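Local coordinates for protein queuine lyase ([Clostridium] spiroforme DSM 1552, PDB 6P78) that cleaves a carbon-nitrogen bond of queuine as a radical SAM lyase, probably the one to its cyclopentenediol, using S-adenosylmethionine and a [4Fe-4S] cluster, at residues E65-N70 with P96-E101. Sequence-based numbering, arbitrary orientation.
Sequences ENQKIN and PDETIE
Asn-70 of helix 63-74 meets Thr-99 of helix 97-109, the two side chains crossing at about a right angle. Its CB rests 3.6 Å from OG1 of Thr-99 and also touches the methyl CG2. CG then turns to the side of the backbone N, which carries ND2 to the Thr-99 hydroxyl, and beyond it the amide divides its work. ND2 donates to Thr-99 OG1 over 3.2 Å, nearly straight at 170°, and the hydroxyl oxygen lies almost exactly in the amide plane; this same nitrogen grazes Pro-96 CD at 3.8 Å. OD1 turns instead to the backbone N of Lys-41, in the loop just past strand 35-39, so both ends of this buried amide are engaged and its rotation is fixed.

The two helices follow neighbouring parallel strands, 35-39 and 83-87, of the radical SAM core, as in the repeated beta-alpha units of this fold. They run within 30° of parallel, the axes of the short segments approach to 9.3 Å, and the bound queuine is about 11 Å from the Asn-70 side chain.

Thr-99 OG1 has a second partner, a water 2.7 Å away that also hydrogen-bonds the carbonyl O of Gln-67, bridging the two helices. Further toward the N-terminal ends, Pro-96 occupies the N-cap position and its ring points to the other helix, CG lying 3.8 Å from Asn-66 CB. Asn-66 ND2 hydrogen-bonds OE1 of Gln-63 and the carbonyl O of Asp-60. On the more open flank Gln-67 swings its CG away from its own N (chi1 -165°) and against Glu-98 CB at 3.6 Å, the two side chains again nearly perpendicular.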
ATOM      1  N   GLU A  65      11.842 -20.368  -0.296  1.00 49.38           N
ATOM      2  CA  GLU A  65      11.296 -20.310   1.053  1.00 48.81           C
ATOM      3  C   GLU A  65      10.132 -19.326   1.137  1.00 45.36           C
ATOM      4  O   GLU A  65       9.144 -19.585   1.832  1.00 46.63           O
ATOM      5  CB  GLU A  65      12.394 -19.932   2.044  1.00 56.51           C
ATOM      6  CG  GLU A  65      12.008 -20.148   3.497  1.00 64.22           C
ATOM      7  CD  GLU A  65      11.708 -21.613   3.835  1.00 74.59           C
ATOM      8  OE1 GLU A  65      10.754 -21.852   4.608  1.00 76.46           O
ATOM      9  OE2 GLU A  65      12.423 -22.522   3.346  1.00 77.54           O
ATOM     10  N   ASN A  66      10.230 -18.183   0.447  1.00 43.42           N
ATOM     11  CA  ASN A  66       9.086 -17.279   0.406  1.00 40.25           C
ATOM     12  C   ASN A  66       7.855 -17.984  -0.153  1.00 39.52           C
ATOM     13  O   ASN A  66       6.741 -17.813   0.360  1.00 37.70           O
ATOM     14  CB  ASN A  66       9.413 -16.045  -0.432  1.00 38.85           C
ATOM     15  CG  ASN A  66      10.436 -15.161   0.216  1.00 39.38           C
ATOM     16  OD1 ASN A  66      10.661 -15.230   1.423  1.00 40.09           O
ATOM     17  ND2 ASN A  66      11.049 -14.292  -0.580  1.00 39.31           N
ATOM     18  N   GLN A  67       8.039 -18.799  -1.187  1.00 41.17           N
ATOM     19  CA  GLN A  67       6.891 -19.436  -1.809  1.00 46.17           C
ATOM     20  C   GLN A  67       6.224 -20.408  -0.843  1.00 44.53           C
ATOM     21  O   GLN A  67       4.989 -20.470  -0.769  1.00 40.47           O
ATOM     22  CB  GLN A  67       7.320 -20.153  -3.091  1.00 55.39           C
ATOM     23  CG  GLN A  67       6.150 -20.535  -3.984  1.00 60.31           C
ATOM     24  CD  GLN A  67       5.708 -21.967  -3.814  1.00 70.82           C
ATOM     25  OE1 GLN A  67       4.571 -22.238  -3.411  1.00 80.53           O
ATOM     26  NE2 GLN A  67       6.590 -22.900  -4.149  1.00 67.92           N
ATOM     27  N   LYS A  68       7.031 -21.143  -0.075  1.00 44.36           N
ATOM     28  CA  LYS A  68       6.493 -22.109   0.885  1.00 45.91           C
ATOM     29  C   LYS A  68       5.685 -21.401   1.968  1.00 43.65           C
ATOM     30  O   LYS A  68       4.579 -21.836   2.323  1.00 43.40           O
ATOM     31  CB  LYS A  68       7.646 -22.908   1.495  1.00 49.27           C
ATOM     32  CG  LYS A  68       7.281 -24.265   2.031  1.00 68.07           C
ATOM     33  CD  LYS A  68       8.421 -24.839   2.872  1.00 73.73           C
ATOM     34  CE  LYS A  68       7.901 -25.802   3.936  1.00 76.28           C
ATOM     35  NZ  LYS A  68       7.515 -25.110   5.198  1.00 78.75           N
ATOM     36  N   ILE A  69       6.241 -20.308   2.509  1.00 42.22           N
ATOM     37  CA  ILE A  69       5.536 -19.469   3.478  1.00 39.98           C
ATOM     38  C   ILE A  69       4.260 -18.902   2.864  1.00 37.80           C
ATOM     39  O   ILE A  69       3.183 -18.931   3.475  1.00 35.79           O
ATOM     40  CB  ILE A  69       6.462 -18.336   3.967  1.00 39.33           C
ATOM     41  CG1 ILE A  69       7.600 -18.872   4.833  1.00 47.94           C
ATOM     42  CG2 ILE A  69       5.674 -17.250   4.717  1.00 40.13           C
ATOM     43  CD1 ILE A  69       7.205 -19.162   6.271  1.00 54.52           C
ATOM     44  N   ASN A  70       4.366 -18.352   1.652  1.00 35.65           N
ATOM     45  CA  ASN A  70       3.207 -17.730   1.019  1.00 32.90           C
ATOM     46  C   ASN A  70       2.108 -18.744   0.745  1.00 33.53           C
ATOM     47  O   ASN A  70       0.917 -18.417   0.843  1.00 31.60           O
ATOM     48  CB  ASN A  70       3.625 -17.052  -0.274  1.00 32.19           C
ATOM     49  CG  ASN A  70       4.463 -15.827  -0.023  1.00 31.24           C
ATOM     50  OD1 ASN A  70       4.518 -15.331   1.104  1.00 30.55           O
ATOM     51  ND2 ASN A  70       5.125 -15.338  -1.066  1.00 31.50           N
ATOM     52  N   PRO A  96       7.463 -14.242  -5.459  1.00 27.49           N
ATOM     53  CA  PRO A  96       7.907 -15.387  -6.254  1.00 30.44           C
ATOM     54  C   PRO A  96       6.988 -15.567  -7.455  1.00 28.33           C
ATOM     55  O   PRO A  96       5.789 -15.274  -7.398  1.00 30.66           O
ATOM     56  CB  PRO A  96       7.793 -16.571  -5.280  1.00 30.70           C
ATOM     57  CG  PRO A  96       7.870 -15.955  -3.912  1.00 30.40           C
ATOM     58  CD  PRO A  96       7.320 -14.551  -4.026  1.00 27.71           C
ATOM     59  N   ASP A  97       7.561 -16.048  -8.561  1.00 43.15           N
ATOM     60  CA  ASP A  97       6.727 -16.288  -9.730  1.00 44.42           C
ATOM     61  C   ASP A  97       5.626 -17.292  -9.418  1.00 43.02           C
ATOM     62  O   ASP A  97       4.501 -17.139  -9.898  1.00 42.80           O
ATOM     63  CB  ASP A  97       7.581 -16.767 -10.904  1.00 48.88           C
ATOM     64  CG  ASP A  97       8.423 -15.643 -11.507  1.00 77.78           C
ATOM     65  OD1 ASP A  97       7.876 -14.817 -12.279  1.00 76.98           O
ATOM     66  OD2 ASP A  97       9.637 -15.586 -11.210  1.00 80.09           O
ATOM     67  N   GLU A  98       5.920 -18.285  -8.572  1.00 42.85           N
ATOM     68  CA  GLU A  98       4.922 -19.291  -8.219  1.00 42.19           C
ATOM     69  C   GLU A  98       3.829 -18.698  -7.340  1.00 42.97           C
ATOM     70  O   GLU A  98       2.673 -19.126  -7.426  1.00 38.38           O
ATOM     71  CB  GLU A  98       5.582 -20.483  -7.511  1.00 43.55           C
ATOM     72  CG  GLU A  98       6.664 -21.203  -8.320  1.00 67.85           C
ATOM     73  CD  GLU A  98       7.979 -20.419  -8.415  1.00 78.86           C
ATOM     74  OE1 GLU A  98       8.696 -20.591  -9.431  1.00 82.12           O
ATOM     75  OE2 GLU A  98       8.287 -19.620  -7.496  1.00 75.09           O
ATOM     76  N   THR A  99       4.164 -17.713  -6.496  1.00 36.11           N
ATOM     77  CA  THR A  99       3.135 -17.054  -5.707  1.00 32.96           C
ATOM     78  C   THR A  99       2.211 -16.257  -6.610  1.00 37.64           C
ATOM     79  O   THR A  99       0.988 -16.319  -6.462  1.00 34.17           O
ATOM     80  CB  THR A  99       3.764 -16.143  -4.643  1.00 33.58           C
ATOM     81  OG1 THR A  99       4.583 -16.923  -3.755  1.00 32.74           O
ATOM     82  CG2 THR A  99       2.682 -15.428  -3.841  1.00 35.09           C
ATOM     83  N   ILE A 100       2.784 -15.506  -7.557  1.00 34.12           N
ATOM     84  CA  ILE A 100       1.967 -14.719  -8.476  1.00 34.17           C
ATOM     85  C   ILE A 100       1.043 -15.619  -9.289  1.00 36.56           C
ATOM     86  O   ILE A 100      -0.154 -15.334  -9.432  1.00 34.49           O
ATOM     87  CB  ILE A 100       2.866 -13.861  -9.383  1.00 36.49           C
ATOM     88  CG1 ILE A 100       3.563 -12.788  -8.545  1.00 35.43           C
ATOM     89  CG2 ILE A 100       2.030 -13.224 -10.476  1.00 37.92           C
ATOM     90  CD1 ILE A 100       4.625 -12.001  -9.308  1.00 38.36           C
ATOM     91  N   GLU A 101       1.566 -16.727  -9.817  1.00 38.10           N
ATOM     92  CA  GLU A 101       0.690 -17.586 -10.610  1.00 41.84           C
ATOM     93  C   GLU A 101      -0.373 -18.266  -9.751  1.00 41.13           C
ATOM     94  O   GLU A 101      -1.480 -18.525 -10.236  1.00 40.47           O
ATOM     95  CB  GLU A 101       1.501 -18.607 -11.394  1.00 53.29           C
ATOM     96  CG  GLU A 101       2.636 -17.970 -12.184  1.00 66.56           C
ATOM     97  CD  GLU A 101       2.294 -17.765 -13.658  1.00 78.05           C
ATOM     98  OE1 GLU A 101       1.092 -17.543 -13.956  1.00 76.38           O
ATOM     99  OE2 GLU A 101       3.223 -17.836 -14.505  1.00 83.04           O
TER
HETATM  100  O   HOH W   1       3.417 -19.180  -2.860  1.00 33.79           O